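Local coordinates for regulatory protein E2 (Bovine papillomavirus type 1, PDB 2JEX), which probably helps to start viral DNA replication together with the viral helicase E1 and regulates viral transcription, this chain being its N-terminal transactivation domain, at residues D24-Q27 and D28-Y32; Q71-E74 and M75-L79; E90-L94 and L95-W99; S187-Q191 and D192-A196. The protein carries 1 engineered substitution. All coordinates share one frame; numbering follows the deposited sequence.

Contact 1 (D24-Q27 and D28-Y32); sequences DKLQ and DHILY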
loop_
_atom_site.group_PDB
_atom_site.type_symbol
_atom_site.label_atom_id
_atom_site.label_comp_id
_atom_site.label_asym_id
_atom_site.label_seq_id
_atom_site.Cartn_x
_atom_site.Cartn_y
_atom_site.Cartn_z
ATOM N N ASP A 24 2.745 -16.871 -0.232
ATOM C CA ASP A 24 3.245 -16.061 -1.329
ATOM C C ASP A 24 2.342 -16.238 -2.553
ATOM O O ASP A 24 2.674 -15.815 -3.658
ATOM C CB ASP A 24 4.714 -16.408 -1.625
ATOM C CG ASP A 24 5.614 -16.243 -0.398
ATOM O OD1 ASP A 24 5.557 -15.172 0.266
ATOM O OD2 ASP A 24 6.382 -17.189 -0.094
ATOM N N LYS A 25 1.183 -16.853 -2.337
ATOM C CA LYS A 25 0.180 -17.006 -3.394
ATOM C C LYS A 25 -0.932 -15.963 -3.283
ATOM O O LYS A 25 -1.505 -15.767 -2.211
ATOM C CB LYS A 25 -0.390 -18.434 -3.419
ATOM C CG LYS A 25 -1.653 -18.608 -4.273
ATOM C CD LYS A 25 -1.427 -18.279 -5.755
ATOM C CE LYS A 25 -2.749 -18.061 -6.483
ATOM N NZ LYS A 25 -3.483 -19.358 -6.670
ATOM N N LEU A 26 -1.220 -15.308 -4.408
ATOM C CA LEU A 26 -2.239 -14.264 -4.505
ATOM C C LEU A 26 -3.637 -14.692 -4.016
ATOM O O LEU A 26 -4.352 -13.896 -3.412
ATOM C CB LEU A 26 -2.306 -13.721 -5.944
ATOM C CG LEU A 26 -3.201 -12.509 -6.297
ATOM C CD1 LEU A 26 -3.108 -11.344 -5.281
ATOM C CD2 LEU A 26 -2.887 -12.011 -7.704
ATOM N N GLN A 27 -4.001 -15.944 -4.268
ATOM C CA GLN A 27 -5.312 -16.473 -3.909
ATOM C C GLN A 27 -5.546 -16.539 -2.401
ATOM O O GLN A 27 -6.649 -16.293 -1.933
ATOM C CB GLN A 27 -5.533 -17.847 -4.544
ATOM C CG GLN A 27 -6.976 -18.333 -4.502
ATOM C CD GLN A 27 -7.958 -17.317 -5.062
ATOM O OE1 GLN A 27 -8.950 -16.979 -4.417
ATOM N NE2 GLN A 27 -7.679 -16.821 -6.269
ATOM N N ASP A 28 -4.504 -16.866 -1.646
ATOM C CA ASP A 28 -4.584 -16.826 -0.192
ATOM C C ASP A 28 -4.839 -15.412 0.339
ATOM O O ASP A 28 -5.490 -15.242 1.371
ATOM C CB ASP A 28 -3.309 -17.398 0.422
ATOM C CG ASP A 28 -3.211 -18.896 0.257
ATOM O OD1 ASP A 28 -2.163 -19.373 -0.229
ATOM O OD2 ASP A 28 -4.183 -19.599 0.607
ATOM N N HIS A 29 -4.334 -14.408 -0.371
ATOM C CA HIS A 29 -4.511 -13.016 0.028
ATOM C C HIS A 29 -5.888 -12.481 -0.360
ATOM O O HIS A 29 -6.489 -11.713 0.377
ATOM C CB HIS A 29 -3.378 -12.154 -0.535
ATOM C CG HIS A 29 -2.018 -12.634 -0.133
ATOM N ND1 HIS A 29 -1.719 -13.016 1.158
ATOM C CD2 HIS A 29 -0.886 -12.822 -0.851
ATOM C CE1 HIS A 29 -0.462 -13.411 1.219
ATOM N NE2 HIS A 29 0.069 -13.297 0.014
ATOM N N ILE A 30 -6.378 -12.896 -1.521
ATOM C CA ILE A 30 -7.770 -12.684 -1.887
ATOM C C ILE A 30 -8.667 -13.223 -0.771
ATOM O O ILE A 30 -9.556 -12.514 -0.292
ATOM C CB ILE A 30 -8.110 -13.340 -3.253
ATOM C CG1 ILE A 30 -7.358 -12.608 -4.379
ATOM C CG2 ILE A 30 -9.649 -13.363 -3.484
ATOM C CD1 ILE A 30 -7.438 -13.244 -5.752
ATOM N N LEU A 31 -8.392 -14.457 -0.346
ATOM C CA LEU A 31 -9.107 -15.130 0.737
ATOM C C LEU A 31 -9.043 -14.383 2.057
ATOM O O LEU A 31 -10.050 -14.258 2.742
ATOM C CB LEU A 31 -8.555 -16.544 0.929
ATOM C CG LEU A 31 -9.312 -17.788 0.467
ATOM C CD1 LEU A 31 -10.353 -17.513 -0.620
ATOM C CD2 LEU A 31 -8.307 -18.854 0.026
ATOM N N TYR A 32 -7.850 -13.902 2.404
ATOM C CA TYR A 32 -7.627 -13.112 3.611
ATOM C C TYR A 32 -8.459 -11.833 3.613
ATOM O O TYR A 32 -9.062 -11.495 4.627
ATOM C CB TYR A 32 -6.127 -12.789 3.788
ATOM C CG TYR A 32 -5.836 -11.720 4.823
ATOM C CD1 TYR A 32 -5.699 -12.044 6.176
ATOM C CD2 TYR A 32 -5.711 -10.383 4.449
ATOM C CE1 TYR A 32 -5.445 -11.059 7.133
ATOM C CE2 TYR A 32 -5.456 -9.388 5.393
ATOM C CZ TYR A 32 -5.325 -9.732 6.728
ATOM O OH TYR A 32 -5.083 -8.745 7.653
#
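The His29 imidazole lies against the main chain of Lys25, whose carbonyl oxygen stands over one ring face, with His29 CD2 to Lys25 O at 3.3 Å; CA of Asp24 and CA of Leu26 approach the ring obliquely. With CG beside its own backbone N (chi1 -56°), the histidine leans back toward the helix start. Its NE2 hydrogen-bonds to Trp92 O, which fixes the rotation of the ring. The Gln27 amide is a second flat group in touch; a bend at chi2 (52°) brings it alongside Ile30. Gln27 NE2 lies 3.6 Å from Ile30 CD1, while Gln27 OE1 lies 3.8 Å from Ile30 CG2, so the amide end of the glutamine packs on a branched apolar residue. This is the first turn of helix 26-48. Ile30 N bonds to Leu26 O at 2.9 Å, and Leu31 N to Gln27 O at 3.0 Å. Asp28 suits a helix start, where its negative charge would interact favourably with the helix dipole; its OD1 takes a hydrogen bond from Ser23. The flexible Lys25 suits the exposed side, whereas Leu26 and Ile30 are buried against Leu79 of helix 62-83. Asp28 and Tyr32 face Leu18 of helix 4-21.

Contact 2 (Q71-E74 and M75-L79); sequences QAIE and MQLSL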
loop_
_atom_site.group_PDB
_atom_site.type_symbol
_atom_site.label_atom_id
_atom_site.label_comp_id
_atom_site.label_asym_id
_atom_site.label_seq_id
_atom_site.Cartn_x
_atom_site.Cartn_y
_atom_site.Cartn_z
ATOM N N GLN A 71 -12.257 -0.865 2.954
ATOM C CA GLN A 71 -10.854 -1.103 2.597
ATOM C C GLN A 71 -10.670 -2.528 2.087
ATOM O O GLN A 71 -10.015 -2.760 1.079
ATOM C CB GLN A 71 -9.960 -0.867 3.808
ATOM C CG GLN A 71 -9.957 0.597 4.301
ATOM C CD GLN A 71 -9.018 0.835 5.481
ATOM O OE1 GLN A 71 -8.568 1.970 5.716
ATOM N NE2 GLN A 71 -8.720 -0.225 6.236
ATOM N N ALA A 72 -11.291 -3.474 2.787
ATOM C CA ALA A 72 -11.197 -4.886 2.464
ATOM C C ALA A 72 -11.928 -5.223 1.167
ATOM O O ALA A 72 -11.445 -6.032 0.390
ATOM C CB ALA A 72 -11.707 -5.724 3.627
ATOM N N ILE A 73 -13.081 -4.601 0.929
ATOM C CA ILE A 73 -13.779 -4.718 -0.361
ATOM C C ILE A 73 -12.820 -4.310 -1.499
ATOM O O ILE A 73 -12.606 -5.075 -2.453
ATOM C CB ILE A 73 -15.085 -3.866 -0.380
ATOM C CG1 ILE A 73 -16.165 -4.512 0.500
ATOM C CG2 ILE A 73 -15.617 -3.680 -1.793
ATOM C CD1 ILE A 73 -17.325 -3.579 0.927
ATOM N N GLU A 74 -12.225 -3.121 -1.355
ATOM C CA GLU A 74 -11.285 -2.569 -2.330
ATOM C C GLU A 74 -10.079 -3.474 -2.596
ATOM O O GLU A 74 -9.652 -3.621 -3.751
ATOM C CB GLU A 74 -10.806 -1.180 -1.905
ATOM C CG GLU A 74 -9.858 -0.554 -2.898
ATOM C CD GLU A 74 -9.622 0.916 -2.656
ATOM O OE1 GLU A 74 -10.135 1.458 -1.649
ATOM O OE2 GLU A 74 -8.913 1.533 -3.482
ATOM N N MET A 75 -9.535 -4.052 -1.527
ATOM C CA MET A 75 -8.417 -4.978 -1.634
ATOM C C MET A 75 -8.851 -6.267 -2.325
ATOM O O MET A 75 -8.223 -6.699 -3.290
ATOM C CB MET A 75 -7.794 -5.268 -0.257
ATOM C CG MET A 75 -7.109 -4.074 0.409
ATOM S SD MET A 75 -5.798 -3.263 -0.551
ATOM C CE MET A 75 -4.376 -4.247 -0.065
ATOM N N GLN A 76 -9.940 -6.854 -1.851
ATOM C CA GLN A 76 -10.486 -8.076 -2.442
ATOM C C GLN A 76 -10.702 -7.980 -3.955
ATOM O O GLN A 76 -10.178 -8.801 -4.713
ATOM C CB GLN A 76 -11.800 -8.459 -1.774
ATOM C CG GLN A 76 -12.427 -9.688 -2.396
ATOM C CD GLN A 76 -13.846 -9.957 -1.926
ATOM O OE1 GLN A 76 -14.286 -9.445 -0.906
ATOM N NE2 GLN A 76 -14.555 -10.799 -2.662
ATOM N N LEU A 77 -11.488 -6.983 -4.373
ATOM C CA LEU A 77 -11.834 -6.779 -5.786
ATOM C C LEU A 77 -10.610 -6.458 -6.628
ATOM O O LEU A 77 -10.462 -6.993 -7.723
ATOM C CB LEU A 77 -12.898 -5.685 -5.947
ATOM C CG LEU A 77 -14.225 -5.906 -5.212
ATOM C CD1 LEU A 77 -15.224 -4.793 -5.504
ATOM C CD2 LEU A 77 -14.831 -7.279 -5.521
ATOM N N SER A 78 -9.732 -5.606 -6.098
ATOM C CA SER A 78 -8.485 -5.242 -6.772
ATOM C C SER A 78 -7.608 -6.460 -6.995
ATOM O O SER A 78 -7.115 -6.684 -8.105
ATOM C CB SER A 78 -7.714 -4.177 -5.984
ATOM O OG SER A 78 -8.340 -2.908 -6.092
ATOM N N LEU A 79 -7.433 -7.248 -5.939
ATOM C CA LEU A 79 -6.624 -8.458 -6.024
ATOM C C LEU A 79 -7.228 -9.502 -6.952
ATOM O O LEU A 79 -6.486 -10.197 -7.655
ATOM C CB LEU A 79 -6.354 -9.052 -4.636
ATOM C CG LEU A 79 -5.559 -8.178 -3.658
ATOM C CD1 LEU A 79 -5.607 -8.761 -2.259
ATOM C CD2 LEU A 79 -4.089 -7.975 -4.115
#
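Regular alpha-helical bonds join 71-74 to 75-79, the straightest running from Leu77 N to Ile73 O at 2.9 Å with an N-H...O angle of 177°. Glu74 O receives two donors from opposite faces of its carbonyl plane: Ser78 N at 3.1 Å, well above the plane, and Ser78 OG at 2.8 Å, tilted from it. The hydroxyl gets there because OG is anti to the carbonyl carbon of Ser78 (chi1 -73°), which folds it back along the helix; a short polar side chain can thus be buried. One turn apart on another side, Ile73 and Leu77 lie alongside and point the same way, Ile73 CG2 touching Leu77 CD1 at 3.9 Å. Met75 bends at chi2 and chi3, its CG resting 3.3 Å from Gln71 O, and its pliable thioether fits among Trp33, Trp99 and Phe110. Glu74 is extended instead, carrying its carboxylate to Arg108 and Tyr102. Gln76 uses OE1 for Arg37 of helix 26-48 and NE2 for Gln80 of its own helix. The serine hydroxyl is thus satisfied within the helix, whereas the Glu74 carboxylate and Gln76 OE1 reach outward, and Arg108 would be expected to keep Glu74 ionised.

Contact 3 (E90-L94 and L95-W99); sequences EPWSL and LDTSW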
loop_
_atom_site.group_PDB
_atom_site.type_symbol
_atom_site.label_atom_id
_atom_site.label_comp_id
_atom_site.label_asym_id
_atom_site.label_seq_id
_atom_site.Cartn_x
_atom_site.Cartn_y
_atom_site.Cartn_z
ATOM N N GLU A 90 2.902 -14.267 -10.267
ATOM C CA GLU A 90 4.028 -13.831 -9.437
ATOM C C GLU A 90 3.837 -14.173 -7.953
ATOM O O GLU A 90 2.709 -14.403 -7.513
ATOM C CB GLU A 90 4.216 -12.315 -9.592
ATOM C CG GLU A 90 4.387 -11.834 -11.032
ATOM C CD GLU A 90 4.533 -10.326 -11.143
ATOM O OE1 GLU A 90 4.479 -9.806 -12.285
ATOM O OE2 GLU A 90 4.704 -9.656 -10.094
ATOM N N PRO A 91 4.937 -14.214 -7.175
ATOM C CA PRO A 91 4.781 -14.404 -5.733
ATOM C C PRO A 91 4.321 -13.118 -5.047
ATOM O O PRO A 91 4.859 -12.047 -5.318
ATOM C CB PRO A 91 6.194 -14.781 -5.261
ATOM C CG PRO A 91 7.044 -14.878 -6.501
ATOM C CD PRO A 91 6.354 -14.095 -7.558
ATOM N N TRP A 92 3.326 -13.235 -4.175
ATOM C CA TRP A 92 2.782 -12.104 -3.433
ATOM C C TRP A 92 2.726 -12.468 -1.969
ATOM O O TRP A 92 2.092 -13.446 -1.595
ATOM C CB TRP A 92 1.369 -11.756 -3.920
ATOM C CG TRP A 92 1.346 -11.155 -5.281
ATOM C CD1 TRP A 92 1.253 -11.819 -6.474
ATOM C CD2 TRP A 92 1.429 -9.765 -5.601
ATOM N NE1 TRP A 92 1.270 -10.927 -7.516
ATOM C CE2 TRP A 92 1.384 -9.658 -7.010
ATOM C CE3 TRP A 92 1.545 -8.594 -4.834
ATOM C CZ2 TRP A 92 1.445 -8.423 -7.671
ATOM C CZ3 TRP A 92 1.607 -7.363 -5.493
ATOM C CH2 TRP A 92 1.555 -7.292 -6.897
ATOM N N SER A 93 3.382 -11.676 -1.136
ATOM C CA SER A 93 3.332 -11.902 0.298
ATOM C C SER A 93 2.178 -11.130 0.954
ATOM O O SER A 93 1.431 -10.385 0.293
ATOM C CB SER A 93 4.662 -11.516 0.936
ATOM O OG SER A 93 4.837 -10.120 0.849
ATOM N N LEU A 94 2.035 -11.334 2.259
ATOM C CA LEU A 94 1.088 -10.576 3.059
ATOM C C LEU A 94 1.365 -9.074 2.967
ATOM O O LEU A 94 0.452 -8.289 2.724
ATOM C CB LEU A 94 1.123 -11.055 4.515
ATOM C CG LEU A 94 0.489 -12.425 4.793
ATOM C CD1 LEU A 94 0.838 -12.878 6.194
ATOM C CD2 LEU A 94 -1.020 -12.383 4.609
ATOM N N LEU A 95 2.624 -8.682 3.119
ATOM C CA LEU A 95 2.985 -7.270 3.079
ATOM C C LEU A 95 2.813 -6.618 1.707
ATOM O O LEU A 95 2.433 -5.444 1.631
ATOM C CB LEU A 95 4.399 -7.053 3.611
ATOM C CG LEU A 95 4.509 -7.168 5.138
ATOM C CD1 LEU A 95 5.945 -7.009 5.573
ATOM C CD2 LEU A 95 3.600 -6.160 5.863
ATOM N N ASP A 96 3.078 -7.369 0.635
ATOM C CA ASP A 96 2.891 -6.854 -0.728
ATOM C C ASP A 96 1.429 -6.503 -0.958
ATOM O O ASP A 96 1.108 -5.600 -1.726
ATOM C CB ASP A 96 3.325 -7.880 -1.783
ATOM C CG ASP A 96 4.761 -8.335 -1.619
ATOM O OD1 ASP A 96 5.638 -7.491 -1.333
ATOM O OD2 ASP A 96 5.011 -9.546 -1.791
ATOM N N THR A 97 0.551 -7.225 -0.273
ATOM C CA THR A 97 -0.885 -7.092 -0.463
ATOM C C THR A 97 -1.561 -6.495 0.778
ATOM O O THR A 97 -2.740 -6.757 1.046
ATOM C CB THR A 97 -1.507 -8.452 -0.828
ATOM O OG1 THR A 97 -1.079 -9.440 0.119
ATOM C CG2 THR A 97 -1.069 -8.887 -2.219
ATOM N N SER A 98 -0.804 -5.692 1.529
ATOM C CA SER A 98 -1.333 -5.002 2.703
ATOM C C SER A 98 -1.830 -3.598 2.349
ATOM O O SER A 98 -1.372 -2.984 1.385
ATOM C CB SER A 98 -0.300 -4.961 3.837
ATOM O OG SER A 98 0.823 -4.172 3.477
ATOM N N TRP A 99 -2.785 -3.111 3.132
ATOM C CA TRP A 99 -3.406 -1.804 2.910
ATOM C C TRP A 99 -2.413 -0.644 2.978
ATOM O O TRP A 99 -2.468 0.284 2.137
ATOM C CB TRP A 99 -4.536 -1.595 3.918
ATOM C CG TRP A 99 -5.190 -0.250 3.792
ATOM C CD1 TRP A 99 -4.900 0.881 4.557
ATOM C CD2 TRP A 99 -6.241 0.113 2.819
ATOM N NE1 TRP A 99 -5.718 1.922 4.141
ATOM C CE2 TRP A 99 -6.548 1.482 3.077
ATOM C CE3 TRP A 99 -6.972 -0.598 1.770
ATOM C CZ2 TRP A 99 -7.553 2.173 2.319
ATOM C CZ3 TRP A 99 -7.971 0.103 1.050
ATOM C CH2 TRP A 99 -8.259 1.465 1.327
#
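Asp96 OD2 is gripped twice by Ser93: the backbone N of Ser93 donates to it at 2.8 Å in a nearly straight bond on the anti side, somewhat out of the carboxylate plane, and Ser93 OG reaches it at 2.7 Å from above that plane, on the same face. Asp96 N in turn donates to Ser93 OG at 3.3 Å. This is the reciprocal exchange known from the capping box, made here in the loop that leads to helix 99-103. Serine and aspartate suit it because each has a short side chain that can bond back to the other's backbone. Ser93 OG sits between its backbone N and carbonyl carbon (chi1 68°), a position from which it can both give to Asp96 OD2 and accept from Asp96 N. The other carboxylate oxygen, OD1, forms a salt bridge with Arg101, which would be expected to favour the ionised acid. Thr97 uses both of its branches: OG1 donates to Ser93 O at 2.7 Å, and CG2 packs 3.7 Å from Trp92 CE3. Trp92 also meets Asp96 CB obliquely, its ring almost perpendicular to the carboxylate; the large indole fills a buried place, with Lys112 making a cation-pi contact and Tyr138 an edge-to-face one. A type I turn from Leu95 to Ser98 overlaps this exchange, and Ser98, at the N-cap of helix 99-103, donates from OG to Leu95 O at 2.8 Å.

Contact 4 (S187-Q191 and D192-A196); sequences SVRDQ and DRVYA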
loop_
_atom_site.group_PDB
_atom_site.type_symbol
_atom_site.label_atom_id
_atom_site.label_comp_id
_atom_site.label_asym_id
_atom_site.label_seq_id
_atom_site.Cartn_x
_atom_site.Cartn_y
_atom_site.Cartn_z
ATOM N N SER A 187 21.017 16.717 -2.000
ATOM C CA SER A 187 21.580 15.664 -2.823
ATOM C C SER A 187 20.815 14.383 -2.530
ATOM O O SER A 187 20.433 14.118 -1.389
ATOM C CB SER A 187 23.085 15.497 -2.568
ATOM O OG SER A 187 23.326 14.987 -1.263
ATOM N N VAL A 188 20.586 13.602 -3.581
ATOM C CA VAL A 188 19.723 12.428 -3.517
ATOM C C VAL A 188 20.549 11.189 -3.847
ATOM O O VAL A 188 21.180 11.118 -4.911
ATOM C CB VAL A 188 18.565 12.550 -4.533
ATOM C CG1 VAL A 188 17.636 11.353 -4.438
ATOM C CG2 VAL A 188 17.805 13.851 -4.332
ATOM N N ARG A 189 20.565 10.234 -2.922
ATOM C CA ARG A 189 21.197 8.944 -3.150
ATOM C C ARG A 189 20.099 7.894 -3.281
ATOM O O ARG A 189 19.306 7.691 -2.348
ATOM C CB ARG A 189 22.179 8.612 -2.017
ATOM C CG ARG A 189 22.555 7.136 -1.922
ATOM C CD ARG A 189 23.904 6.908 -1.251
ATOM N NE ARG A 189 24.925 6.502 -2.221
ATOM C CZ ARG A 189 26.062 7.152 -2.455
ATOM N NH1 ARG A 189 26.367 8.257 -1.784
ATOM N NH2 ARG A 189 26.908 6.685 -3.358
ATOM N N ASP A 190 20.035 7.248 -4.445
ATOM C CA ASP A 190 18.984 6.268 -4.720
ATOM C C ASP A 190 19.468 4.827 -4.532
ATOM O O ASP A 190 18.824 4.043 -3.791
ATOM C CB ASP A 190 18.379 6.485 -6.120
ATOM C CG ASP A 190 17.312 5.442 -6.484
ATOM O OD1 ASP A 190 16.855 4.676 -5.605
ATOM O OD2 ASP A 190 16.929 5.385 -7.675
ATOM N N GLN A 191 20.563 4.482 -5.216
ATOM C CA GLN A 191 21.202 3.164 -5.109
ATOM C C GLN A 191 22.716 3.323 -5.271
ATOM O O GLN A 191 23.465 3.287 -4.292
ATOM C CB GLN A 191 20.668 2.163 -6.160
ATOM C CG GLN A 191 19.186 1.820 -6.043
ATOM C CD GLN A 191 18.738 0.741 -7.015
ATOM O OE1 GLN A 191 18.222 1.037 -8.095
ATOM N NE2 GLN A 191 18.920 -0.519 -6.628
ATOM N N ASP A 192 23.152 3.499 -6.517
ATOM C CA ASP A 192 24.561 3.742 -6.832
ATOM C C ASP A 192 24.765 5.088 -7.527
ATOM O O ASP A 192 25.864 5.401 -7.977
ATOM C CB ASP A 192 25.155 2.591 -7.662
ATOM C CG ASP A 192 24.335 2.263 -8.912
ATOM O OD1 ASP A 192 23.087 2.430 -8.904
ATOM O OD2 ASP A 192 24.949 1.808 -9.905
ATOM N N ARG A 193 23.700 5.885 -7.590
ATOM C CA ARG A 193 23.737 7.204 -8.212
ATOM C C ARG A 193 23.454 8.297 -7.187
ATOM O O ARG A 193 22.617 8.132 -6.298
ATOM C CB ARG A 193 22.736 7.286 -9.376
ATOM C CG ARG A 193 22.905 6.172 -10.421
ATOM C CD ARG A 193 22.206 6.478 -11.797
ATOM N NE ARG A 193 22.439 5.163 -12.635
ATOM C CZ ARG A 193 21.998 4.936 -13.888
ATOM N NH1 ARG A 193 21.280 5.929 -14.491
ATOM N NH2 ARG A 193 22.371 3.769 -14.599
ATOM N N VAL A 194 24.180 9.404 -7.303
ATOM C CA VAL A 194 23.916 10.594 -6.505
ATOM C C VAL A 194 23.494 11.725 -7.432
ATOM O O VAL A 194 24.138 11.990 -8.453
ATOM C CB VAL A 194 25.136 11.033 -5.639
ATOM C CG1 VAL A 194 24.751 12.178 -4.694
ATOM C CG2 VAL A 194 25.693 9.863 -4.840
ATOM N N TYR A 195 22.399 12.373 -7.059
ATOM C CA TYR A 195 21.836 13.486 -7.799
ATOM C C TYR A 195 21.969 14.758 -6.974
ATOM O O TYR A 195 21.990 14.698 -5.742
ATOM C CB TYR A 195 20.346 13.237 -8.062
ATOM C CG TYR A 195 20.034 12.011 -8.885
ATOM C CD1 TYR A 195 19.838 10.776 -8.274
ATOM C CD2 TYR A 195 19.925 12.087 -10.281
ATOM C CE1 TYR A 195 19.539 9.643 -9.018
ATOM C CE2 TYR A 195 19.624 10.956 -11.037
ATOM C CZ TYR A 195 19.432 9.739 -10.394
ATOM O OH TYR A 195 19.140 8.615 -11.121
ATOM N N ALA A 196 22.043 15.900 -7.652
ATOM C CA ALA A 196 21.927 17.195 -6.996
ATOM C C ALA A 196 20.610 17.852 -7.399
ATOM O O ALA A 196 20.036 17.526 -8.446
ATOM C CB ALA A 196 23.098 18.087 -7.362
#
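Tyr195 begins against Val188, its CB 4.0 Å from Val188 CB across the hairpin. Further out, CD1 comes within 3.6 Å of Val188 O, which lies at the ring edge near its plane, and CE1 nears CB of Asp190 at 4.4 Å, so that the ring runs along the facing strand with its hydroxyl directed toward the loop. Having CG beside the backbone N (chi1 -61°) turns the ring that way. The two residues form an antiparallel hydrogen-bonded pair, Val188 N to Tyr195 O and Tyr195 N to Val188 O, each 2.8 Å. On the opposite face of the sheet Val194 stands beside Arg189: its CG2 rests over one face of the guanidinium, offset toward its rim, 3.5 Å from Arg189 NH1. The bend at chi3 (-107°) lays the long arginine over the methyl. Asp190 N closes the connection by bonding to Arg193 O at 3.3 Å, and the Asp190 carboxylate makes a salt bridge with Arg115. Beta-branched valine suits these extended strands. Strand 186-189 pairs on its other side with strand 110-120, where Val188 packs on Val117, and strand 194-197 is one of the two outermost strands of the seven-stranded antiparallel sheet within this chain.

In the fold
Contacts 1, 2 and 3 form one cluster in the helical part of the transactivation domain, while contact 4 lies apart in the beta-sheet part. Contacts 1 and 3 have centres about 8 Å apart and are joined by a probable backbone hydrogen bond, Trp92 N to Asp24 O at 2.7 Å. Contact 2 abuts contact 1 through Leu26 CD1 and Leu79 CD2, 3.7 Å apart, and contact 3 through Met75 CE, which packs 3.2 Å from Thr97 O. The loop of contact 3 therefore packs against both helices. The hairpin of contact 4 is remote: its centre is about 36 Å from those of contacts 1 and 2 and about 28 Å from that of contact 3.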